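Local coordinates for protein myosin-2 (Saccharomyces cerevisiae, PDB 6IXO) that walks on actin cables as a class V myosin heavy chain, binding organelle receptors through its globular tail, the part in this structure, to carry cargo for segregation, at residues D96-G101 against N210-C215; E36-G41 against K217-E222; I161-L166 against H227-T232. All coordinates share one frame; numbering follows the deposited sequence. Where two conformers were deposited one is given.

Contact 1: D96-G101 against N210-C215; sequences DLIPSG and NSIYWC. With SO4 (sulfate ion), chain B.
Ile98 has CG1 anti to its carbonyl carbon (chi1 -69°), which leaves CG2 anti to the backbone N and against Ser211 and Ile212. On the other side Ser211 has OG anti to its backbone N (chi1 180°), and the hydroxyl oxygen comes to 3.6 Å from Ile98 CG2. This is a van der Waals contact, and no hydrogen bond joins the two segments. The Ile98 and Ile212 side chains cross at about a right angle, Ile98 CG2 resting 3.9 Å from Ile212 CG1. A branched apolar residue suits this buried place, because its CG2 methyl alone reaches Ser211, Ile212 and Cys215, with CD1 adding to the first two. Cys215 SG lies 3.8 Å from Pro99 CB, in the first turn of the other helix. Proline suits a first turn, where a backbone N-H would have no carbonyl of its own helix to bond. The small side chains of Ser211 and Cys215 let the axes approach to 9.3 Å at a crossing angle of -23°.

Trp214 faces elsewhere. Tyr213 CE2 stands 3.7 Å above the centre of one indole face, and the sulfate sulfur lies in plane at the edge. Trp214 NE1 gives the sulfate two weak hydrogen bonds, the shorter to O4 at 3.0 Å, and His274 binds the same ion, which probably comes from the crystallisation liquor. An alanine at Trp214 would probably leave the sulfate without its indole donor and uncover the Tyr213 edge that packs on the indole face.

Within the all-helical cargo-binding tail, the contact joins the start of helix 97-124 to helix 202-218, while Leu166 of helix 134-180 packs against Ile98 and Leu97 to complete a three-helix junction.

Contact 2: E36-G41 against K217-E222; sequences EVPDAG and KSFHIE
The Phe219 ring meets the 36-41 loop chiefly at its outer end. Two carbonyl oxygens, Pro38 O and Asp39 O, lie at the ring edge near its plane, and Pro38 O is 3.4 Å from Phe219 CZ. The slightly positive rim hydrogens of a phenyl ring suit such oxygens. Val37 CG1 and Ala40 CB approach obliquely: Val37 CG1 comes to 3.4 Å from Phe219 CZ, the two side chains crossing at about a right angle, and Ala40 CB is 4.0 Å from Phe219 CE1. Pro38 adds its ring carbon CG beside Phe219 CE1. Chi1 of -66° places Phe219 CG anti to the carbonyl carbon, and from there the ring extends toward the loop. The second flat group, the His220 imidazole, has Ser218 O 3.4 Å above one face, offset toward the rim.

Phe219 is the first residue to leave helical angles at the end of helix 202-218, which closes in a Schellman motif. His220, with positive phi, is its C-prime residue; His220 N bonds to Lys217 O and Ile221 N to Met216 O. The chain turns there, while Ser218, the last helical residue, points at the loop.

Ser218 supplies the polar link. Gly41 N donates to Ser218 OG at 3.3 Å, nearly straight at 173°, and the hydroxyl is also hydrogen-bonded to Trp214 O one turn back. A small serine lets Ala40 CB settle 3.8 Å from Ser218 CB. Gly41 has a positive phi, and with its backbone so turned a side chain would strike the preceding carbonyl oxygen. Val51 of helix 48-51 and Val102 of helix 97-124 also pack on Phe219.

Contact 3: I161-L166 against H227-T232; sequences IWLKKL and HAVVTT
Val229 presents its two methyls to different partners on helix 134-180, and the contact across the helices is apolar throughout. Val229 CG2 touches the indole of Trp162 at its edge, near the ring plane, 4.0 Å from CZ3; these two side chains cross at about a right angle. Trp162 has CG anti to its backbone N (chi1 -175°), which starts the side chain on a course that lets the far end of the indole come nearer to the other helix. The other methyl, Val229 CG1, meets two leucines of the facing helix, 4.2 Å from each of Leu163 CD1 and Leu166 CD1. Leu163 and Val229 slide past each other in opposite directions. A second branch of the same leucine, Leu163 CD2, meets the methyl of Thr232 at 3.8 Å to CG2. Threonine suits this position because its methyl can join the apolar layer while the hydroxyl fits a place that is partly exposed. Leu166 CD1 sits 3.6 Å above one indole face of Trp162, offset toward the rim, and so backs the ring from within its own helix.

No hydrogen bond joins the two segments, and polar groups find partners elsewhere. The buried indole N-H of Trp162 is satisfied by Leu97 O of helix 97-124.

Helices 134-180 and 223-247 run at 35° here, with axes 11.1 Å apart, a spacing that accommodates leucine, valine and tryptophan. Helix 97-124 covers Trp162 through Val102 and Leu105, and Met216 of helix 202-218 packs on both Trp162 and Val229.

Contacts 1 and 3 are buried, whereas contact 2 is partly buried and lies farther from the centre of the chain. Helix 202-218 serves contacts 1 and 2, first by its flank and then by its C-terminal end, and Phe219 touches Pro99 O where they meet. Contact 3 uses a different helix pair but adjoins contact 1, since the Trp162 indole lies against the backbone of Ile98 and Gly101; contacts 2 and 3 do not touch, their centres being about 17 Å apart. Chemistry follows place: the two helix-helix contacts have no hydrogen bond between their segments, while the irregular loop of contact 2 adds a backbone N-H to a serine hydroxyl.

Contact 1: D96-G101 against N210-C215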
loop_
_atom_site.group_PDB
_atom_site.type_symbol
_atom_site.label_atom_id
_atom_site.label_comp_id
_atom_site.label_asym_id
_atom_site.label_seq_id
_atom_site.Cartn_x
_atom_site.Cartn_y
_atom_site.Cartn_z
ATOM N N ASP A 96 -1.972 8.471 -11.020
ATOM C CA ASP A 96 -0.572 8.218 -10.703
ATOM C C ASP A 96 -0.357 7.632 -9.326
ATOM O O ASP A 96 0.761 7.218 -8.986
ATOM C CB ASP A 96 0.224 9.513 -10.803
ATOM C CG ASP A 96 0.468 9.914 -12.221
ATOM O OD1 ASP A 96 0.512 9.003 -13.073
ATOM O OD2 ASP A 96 0.605 11.128 -12.481
ATOM N N LEU A 97 -1.412 7.595 -8.527
ATOM C CA LEU A 97 -1.271 7.246 -7.111
ATOM C C LEU A 97 -0.577 5.912 -6.862
ATOM O O LEU A 97 0.324 5.816 -6.030
ATOM C CB LEU A 97 -2.664 7.221 -6.453
ATOM C CG LEU A 97 -2.634 6.802 -4.987
ATOM C CD1 LEU A 97 -1.834 7.743 -4.134
ATOM C CD2 LEU A 97 -4.102 6.766 -4.517
ATOM N N ILE A 98 -0.978 4.872 -7.578
ATOM C CA ILE A 98 -0.404 3.557 -7.295
ATOM C C ILE A 98 1.061 3.474 -7.806
ATOM O O ILE A 98 1.950 3.183 -7.006
ATOM C CB ILE A 98 -1.273 2.403 -7.912
ATOM C CG1 ILE A 98 -2.609 2.311 -7.144
ATOM C CG2 ILE A 98 -0.510 1.073 -7.863
ATOM C CD1 ILE A 98 -3.757 1.539 -7.983
ATOM N N PRO A 99 1.314 3.732 -9.107
ATOM C CA PRO A 99 2.738 3.618 -9.496
ATOM C C PRO A 99 3.643 4.598 -8.754
ATOM O O PRO A 99 4.738 4.178 -8.357
ATOM C CB PRO A 99 2.740 3.912 -11.018
ATOM C CG PRO A 99 1.398 4.513 -11.311
ATOM C CD PRO A 99 0.449 4.009 -10.263
ATOM N N SER A 100 3.220 5.847 -8.525
ATOM C CA SER A 100 4.152 6.778 -7.860
ATOM C C SER A 100 4.385 6.357 -6.436
ATOM O O SER A 100 5.480 6.483 -5.917
ATOM C CB SER A 100 3.654 8.205 -7.920
ATOM O OG SER A 100 3.636 8.640 -9.274
ATOM N N GLY A 101 3.355 5.836 -5.778
ATOM C CA GLY A 101 3.561 5.409 -4.401
ATOM C C GLY A 101 4.495 4.222 -4.296
ATOM O O GLY A 101 5.332 4.145 -3.408
ATOM N N ASN A 210 -5.147 -4.949 -9.931
ATOM C CA ASN A 210 -4.102 -5.354 -10.893
ATOM C C ASN A 210 -2.922 -4.382 -10.963
ATOM O O ASN A 210 -1.763 -4.775 -11.160
ATOM C CB ASN A 210 -4.677 -5.467 -12.280
ATOM C CG ASN A 210 -5.039 -6.859 -12.606
ATOM O OD1 ASN A 210 -4.266 -7.777 -12.328
ATOM N ND2 ASN A 210 -6.214 -7.046 -13.191
ATOM N N SER A 211 -3.245 -3.105 -10.852
ATOM C CA SER A 211 -2.227 -2.064 -10.949
ATOM C C SER A 211 -1.304 -2.163 -9.741
ATOM O O SER A 211 -0.081 -2.044 -9.868
ATOM C CB SER A 211 -2.898 -0.694 -11.047
ATOM O OG SER A 211 -1.927 0.339 -11.133
ATOM N N ILE A 212 -1.875 -2.412 -8.560
ATOM C CA ILE A 212 -1.019 -2.644 -7.396
ATOM C C ILE A 212 -0.133 -3.844 -7.636
ATOM O O ILE A 212 1.083 -3.788 -7.429
ATOM C CB ILE A 212 -1.833 -2.859 -6.145
ATOM C CG1 ILE A 212 -2.554 -1.555 -5.787
ATOM C CG2 ILE A 212 -0.936 -3.228 -4.949
ATOM C CD1 ILE A 212 -3.538 -1.718 -4.642
ATOM N N TYR A 213 -0.736 -4.937 -8.091
ATOM C CA TYR A 213 0.055 -6.141 -8.355
ATOM C C TYR A 213 1.210 -5.912 -9.317
ATOM O O TYR A 213 2.383 -6.284 -9.026
ATOM C CB TYR A 213 -0.883 -7.240 -8.925
ATOM C CG TYR A 213 -0.124 -8.487 -9.345
ATOM C CD1 TYR A 213 0.171 -9.482 -8.422
ATOM C CD2 TYR A 213 0.279 -8.670 -10.661
ATOM C CE1 TYR A 213 0.838 -10.636 -8.797
ATOM C CE2 TYR A 213 0.950 -9.825 -11.053
ATOM C CZ TYR A 213 1.229 -10.800 -10.111
ATOM O OH TYR A 213 1.882 -11.951 -10.474
ATOM N N TRP A 214 0.917 -5.325 -10.485
ATOM C CA TRP A 214 1.959 -5.226 -11.528
ATOM C C TRP A 214 3.026 -4.180 -11.205
ATOM O O TRP A 214 4.189 -4.366 -11.564
ATOM C CB TRP A 214 1.330 -4.931 -12.886
ATOM C CG TRP A 214 0.787 -6.159 -13.491
ATOM C CD1 TRP A 214 -0.546 -6.486 -13.680
ATOM C CD2 TRP A 214 1.548 -7.289 -13.929
ATOM N NE1 TRP A 214 -0.630 -7.740 -14.248
ATOM C CE2 TRP A 214 0.636 -8.251 -14.404
ATOM C CE3 TRP A 214 2.923 -7.575 -13.969
ATOM C CZ2 TRP A 214 1.052 -9.485 -14.917
ATOM C CZ3 TRP A 214 3.330 -8.787 -14.478
ATOM C CH2 TRP A 214 2.399 -9.732 -14.944
ATOM N N CYS A 215 2.648 -3.097 -10.503
ATOM C CA CYS A 215 3.641 -2.072 -10.085
ATOM C C CYS A 215 4.596 -2.679 -9.078
ATOM O O CYS A 215 5.833 -2.506 -9.160
ATOM C CB CYS A 215 2.933 -0.817 -9.492
ATOM S SG CYS A 215 2.202 0.204 -10.800
HETATM S S SO4 B . -3.178 -10.298 -15.017
HETATM O O1 SO4 B . -4.522 -10.803 -14.752
HETATM O O2 SO4 B . -3.258 -9.025 -15.729
HETATM O O3 SO4 B . -2.447 -11.273 -15.822
HETATM O O4 SO4 B . -2.478 -10.096 -13.756
#

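Contact 2: E36-G41 against K217-E222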
loop_
_atom_site.group_PDB
_atom_site.type_symbol
_atom_site.label_atom_id
_atom_site.label_comp_id
_atom_site.label_asym_id
_atom_site.label_seq_id
_atom_site.Cartn_x
_atom_site.Cartn_y
_atom_site.Cartn_z
ATOM N N GLU A 36 10.245 10.682 -12.441
ATOM C CA GLU A 36 9.460 10.040 -13.496
ATOM C C GLU A 36 9.433 8.542 -13.226
ATOM O O GLU A 36 10.455 7.917 -12.990
ATOM C CB GLU A 36 10.029 10.311 -14.897
ATOM C CG GLU A 36 9.909 11.764 -15.375
ATOM C CD GLU A 36 8.459 12.214 -15.552
ATOM O OE1 GLU A 36 7.627 11.348 -15.878
ATOM O OE2 GLU A 36 8.160 13.418 -15.370
ATOM N N VAL A 37 8.244 7.957 -13.238
ATOM C CA VAL A 37 8.120 6.557 -12.913
ATOM C C VAL A 37 8.255 5.744 -14.198
ATOM O O VAL A 37 7.735 6.143 -15.227
ATOM C CB VAL A 37 6.728 6.283 -12.215
ATOM C CG1 VAL A 37 6.594 4.841 -11.886
ATOM C CG2 VAL A 37 6.611 7.096 -10.941
ATOM N N PRO A 38 8.956 4.604 -14.166
ATOM C CA PRO A 38 8.949 3.783 -15.393
ATOM C C PRO A 38 7.657 2.982 -15.568
ATOM O O PRO A 38 6.929 2.815 -14.600
ATOM C CB PRO A 38 10.126 2.835 -15.189
ATOM C CG PRO A 38 10.265 2.741 -13.700
ATOM C CD PRO A 38 9.937 4.119 -13.181
ATOM N N ASP A 39 7.412 2.458 -16.769
ATOM C CA ASP A 39 6.195 1.687 -17.062
ATOM C C ASP A 39 6.120 0.316 -16.370
ATOM O O ASP A 39 7.117 -0.394 -16.280
ATOM C CB ASP A 39 6.070 1.497 -18.576
ATOM C CG ASP A 39 5.104 2.476 -19.205
ATOM O OD1 ASP A 39 4.600 3.363 -18.482
ATOM O OD2 ASP A 39 4.855 2.362 -20.424
ATOM N N ALA A 40 4.925 -0.063 -15.907
ATOM C CA ALA A 40 4.722 -1.378 -15.278
ATOM C C ALA A 40 3.669 -2.247 -16.010
ATOM O O ALA A 40 2.750 -1.721 -16.644
ATOM C CB ALA A 40 4.333 -1.206 -13.832
ATOM N N GLY A 41 3.814 -3.572 -15.915
ATOM C CA GLY A 41 2.939 -4.494 -16.623
ATOM C C GLY A 41 3.592 -5.791 -17.074
ATOM O O GLY A 41 4.811 -5.992 -16.922
ATOM N N LYS A 217 5.184 -5.956 -8.663
ATOM C CA LYS A 217 5.991 -6.955 -9.372
ATOM C C LYS A 217 7.113 -6.325 -10.228
ATOM O O LYS A 217 8.309 -6.726 -10.164
ATOM C CB LYS A 217 5.066 -7.823 -10.252
ATOM C CG LYS A 217 5.798 -8.978 -10.897
ATOM C CD LYS A 217 4.869 -10.122 -11.290
ATOM C CE LYS A 217 5.711 -11.349 -11.701
ATOM N NZ LYS A 217 4.899 -12.600 -11.808
ATOM N N SER A 218 6.733 -5.336 -11.035
ATOM C CA SER A 218 7.677 -4.756 -11.988
ATOM C C SER A 218 8.726 -3.959 -11.257
ATOM O O SER A 218 9.868 -3.869 -11.738
ATOM C CB SER A 218 6.998 -3.853 -13.008
ATOM O OG SER A 218 6.119 -4.585 -13.853
ATOM N N PHE A 219 8.350 -3.362 -10.119
ATOM C CA PHE A 219 9.302 -2.505 -9.399
ATOM C C PHE A 219 10.091 -3.290 -8.369
ATOM O O PHE A 219 10.720 -2.688 -7.494
ATOM C CB PHE A 219 8.607 -1.316 -8.704
ATOM C CG PHE A 219 7.992 -0.328 -9.658
ATOM C CD1 PHE A 219 8.111 -0.499 -11.039
ATOM C CD2 PHE A 219 7.253 0.759 -9.175
ATOM C CE1 PHE A 219 7.518 0.389 -11.934
ATOM C CE2 PHE A 219 6.665 1.653 -10.057
ATOM C CZ PHE A 219 6.799 1.465 -11.449
ATOM N N HIS A 220 10.035 -4.623 -8.474
ATOM C CA HIS A 220 10.815 -5.526 -7.633
ATOM C C HIS A 220 10.525 -5.332 -6.151
ATOM O O HIS A 220 11.420 -5.332 -5.334
ATOM C CB HIS A 220 12.325 -5.332 -7.914
ATOM C CG HIS A 220 12.657 -5.351 -9.373
ATOM N ND1 HIS A 220 12.599 -6.502 -10.129
ATOM C CD2 HIS A 220 13.021 -4.360 -10.219
ATOM C CE1 HIS A 220 12.934 -6.222 -11.374
ATOM N NE2 HIS A 220 13.194 -4.930 -11.458
ATOM N N ILE A 221 9.264 -5.172 -5.801
ATOM C CA ILE A 221 8.898 -5.000 -4.402
ATOM C C ILE A 221 8.738 -6.353 -3.756
ATOM O O ILE A 221 8.136 -7.251 -4.340
ATOM C CB ILE A 221 7.568 -4.229 -4.234
ATOM C CG1 ILE A 221 7.688 -2.837 -4.833
ATOM C CG2 ILE A 221 7.204 -4.123 -2.748
ATOM C CD1 ILE A 221 8.768 -2.015 -4.175
ATOM N N GLU A 222 9.237 -6.481 -2.537
ATOM C CA GLU A 222 9.156 -7.733 -1.783
ATOM C C GLU A 222 7.678 -8.222 -1.607
ATOM O O GLU A 222 6.799 -7.442 -1.245
ATOM C CB GLU A 222 9.878 -7.516 -0.437
ATOM C CG GLU A 222 11.467 -7.329 -0.539
ATOM C CD GLU A 222 11.985 -5.860 -0.758
ATOM O OE1 GLU A 222 13.201 -5.598 -0.468
ATOM O OE2 GLU A 222 11.227 -4.969 -1.238
#

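Contact 3: I161-L166 against H227-T232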
loop_
_atom_site.group_PDB
_atom_site.type_symbol
_atom_site.label_atom_id
_atom_site.label_comp_id
_atom_site.label_asym_id
_atom_site.label_seq_id
_atom_site.Cartn_x
_atom_site.Cartn_y
_atom_site.Cartn_z
ATOM N N ILE A 161 0.756 7.146 4.625
ATOM C CA ILE A 161 0.159 8.217 3.826
ATOM C C ILE A 161 -0.440 7.617 2.548
ATOM O O ILE A 161 -1.586 7.902 2.152
ATOM C CB ILE A 161 1.192 9.275 3.478
ATOM C CG1 ILE A 161 1.525 10.123 4.726
ATOM C CG2 ILE A 161 0.702 10.187 2.327
ATOM C CD1 ILE A 161 2.820 11.000 4.550
ATOM N N TRP A 162 0.340 6.754 1.920
ATOM C CA TRP A 162 -0.071 6.126 0.669
ATOM C C TRP A 162 -1.256 5.191 0.864
ATOM O O TRP A 162 -2.210 5.226 0.100
ATOM C CB TRP A 162 1.086 5.342 0.090
ATOM C CG TRP A 162 0.828 4.732 -1.283
ATOM C CD1 TRP A 162 0.484 5.399 -2.446
ATOM C CD2 TRP A 162 0.921 3.357 -1.619
ATOM N NE1 TRP A 162 0.397 4.501 -3.488
ATOM C CE2 TRP A 162 0.672 3.241 -3.004
ATOM C CE3 TRP A 162 1.204 2.202 -0.886
ATOM C CZ2 TRP A 162 0.683 2.017 -3.666
ATOM C CZ3 TRP A 162 1.243 0.977 -1.556
ATOM C CH2 TRP A 162 0.989 0.894 -2.926
ATOM N N LEU A 163 -1.168 4.350 1.880
ATOM C CA LEU A 163 -2.187 3.332 2.096
ATOM C C LEU A 163 -3.539 4.023 2.385
ATOM O O LEU A 163 -4.586 3.579 1.905
ATOM C CB LEU A 163 -1.775 2.399 3.240
ATOM C CG LEU A 163 -2.574 1.088 3.382
ATOM C CD1 LEU A 163 -2.772 0.394 2.029
ATOM C CD2 LEU A 163 -1.911 0.108 4.368
ATOM N N LYS A 164 -3.506 5.121 3.132
ATOM C CA LYS A 164 -4.743 5.857 3.400
ATOM C C LYS A 164 -5.342 6.422 2.122
ATOM O O LYS A 164 -6.558 6.375 1.911
ATOM C CB LYS A 164 -4.496 6.984 4.412
ATOM C CG LYS A 164 -5.740 7.907 4.559
ATOM C CD LYS A 164 -5.540 8.989 5.672
ATOM C CE LYS A 164 -5.236 8.350 7.051
ATOM N NZ LYS A 164 -6.378 7.486 7.605
ATOM N N LYS A 165 -4.501 6.948 1.248
ATOM C CA LYS A 165 -4.995 7.446 -0.037
ATOM C C LYS A 165 -5.600 6.327 -0.875
ATOM O O LYS A 165 -6.621 6.539 -1.541
ATOM C CB LYS A 165 -3.861 8.139 -0.838
ATOM C CG LYS A 165 -3.500 9.551 -0.306
ATOM C CD LYS A 165 -2.094 9.972 -0.917
ATOM C CE LYS A 165 -1.694 11.358 -0.359
ATOM N NZ LYS A 165 -2.586 12.411 -0.862
ATOM N N LEU A 166 -4.975 5.151 -0.843
ATOM C CA LEU A 166 -5.549 3.985 -1.517
ATOM C C LEU A 166 -6.940 3.649 -0.975
ATOM O O LEU A 166 -7.842 3.376 -1.747
ATOM C CB LEU A 166 -4.663 2.749 -1.350
ATOM C CG LEU A 166 -3.302 2.874 -2.074
ATOM C CD1 LEU A 166 -2.590 1.566 -1.827
ATOM C CD2 LEU A 166 -3.421 3.089 -3.606
ATOM N N HIS A 227 1.416 -8.523 -0.083
ATOM C CA HIS A 227 0.435 -9.217 0.755
ATOM C C HIS A 227 -0.193 -8.269 1.770
ATOM O O HIS A 227 -1.402 -8.274 1.974
ATOM C CB HIS A 227 1.061 -10.416 1.493
ATOM C CG HIS A 227 0.056 -11.223 2.256
ATOM N ND1 HIS A 227 -0.236 -10.987 3.586
ATOM C CD2 HIS A 227 -0.774 -12.218 1.863
ATOM C CE1 HIS A 227 -1.191 -11.815 3.978
ATOM N NE2 HIS A 227 -1.535 -12.570 2.951
ATOM N N ALA A 228 0.623 -7.455 2.420
ATOM C CA ALA A 228 0.097 -6.566 3.486
ATOM C C ALA A 228 -0.834 -5.531 2.898
ATOM O O ALA A 228 -1.918 -5.274 3.420
ATOM C CB ALA A 228 1.312 -5.857 4.249
ATOM N N VAL A 229 -0.396 -4.911 1.813
ATOM C CA VAL A 229 -1.178 -3.838 1.220
ATOM C C VAL A 229 -2.537 -4.365 0.761
ATOM O O VAL A 229 -3.591 -3.803 1.055
ATOM C CB VAL A 229 -0.448 -3.234 0.019
ATOM C CG1 VAL A 229 -1.421 -2.335 -0.797
ATOM C CG2 VAL A 229 0.805 -2.463 0.515
ATOM N N VAL A 230 -2.521 -5.480 0.046
ATOM C CA VAL A 230 -3.782 -5.950 -0.508
ATOM C C VAL A 230 -4.719 -6.528 0.545
ATOM O O VAL A 230 -5.956 -6.336 0.480
ATOM C CB VAL A 230 -3.499 -7.003 -1.624
ATOM C CG1 VAL A 230 -4.843 -7.656 -2.081
ATOM C CG2 VAL A 230 -2.839 -6.272 -2.792
ATOM N N THR A 231 -4.176 -7.232 1.536
ATOM C CA THR A 231 -4.983 -7.750 2.643
ATOM C C THR A 231 -5.674 -6.603 3.391
ATOM O O THR A 231 -6.864 -6.667 3.778
ATOM C CB THR A 231 -4.088 -8.558 3.615
ATOM O OG1 THR A 231 -3.716 -9.791 2.985
ATOM C CG2 THR A 231 -4.827 -8.851 4.915
ATOM N N THR A 232 -4.901 -5.539 3.628
ATOM C CA THR A 232 -5.485 -4.339 4.294
ATOM C C THR A 232 -6.616 -3.769 3.440
ATOM O O THR A 232 -7.707 -3.460 3.933
ATOM C CB THR A 232 -4.415 -3.242 4.540
ATOM O OG1 THR A 232 -3.420 -3.754 5.421
ATOM C CG2 THR A 232 -5.043 -1.971 5.178
#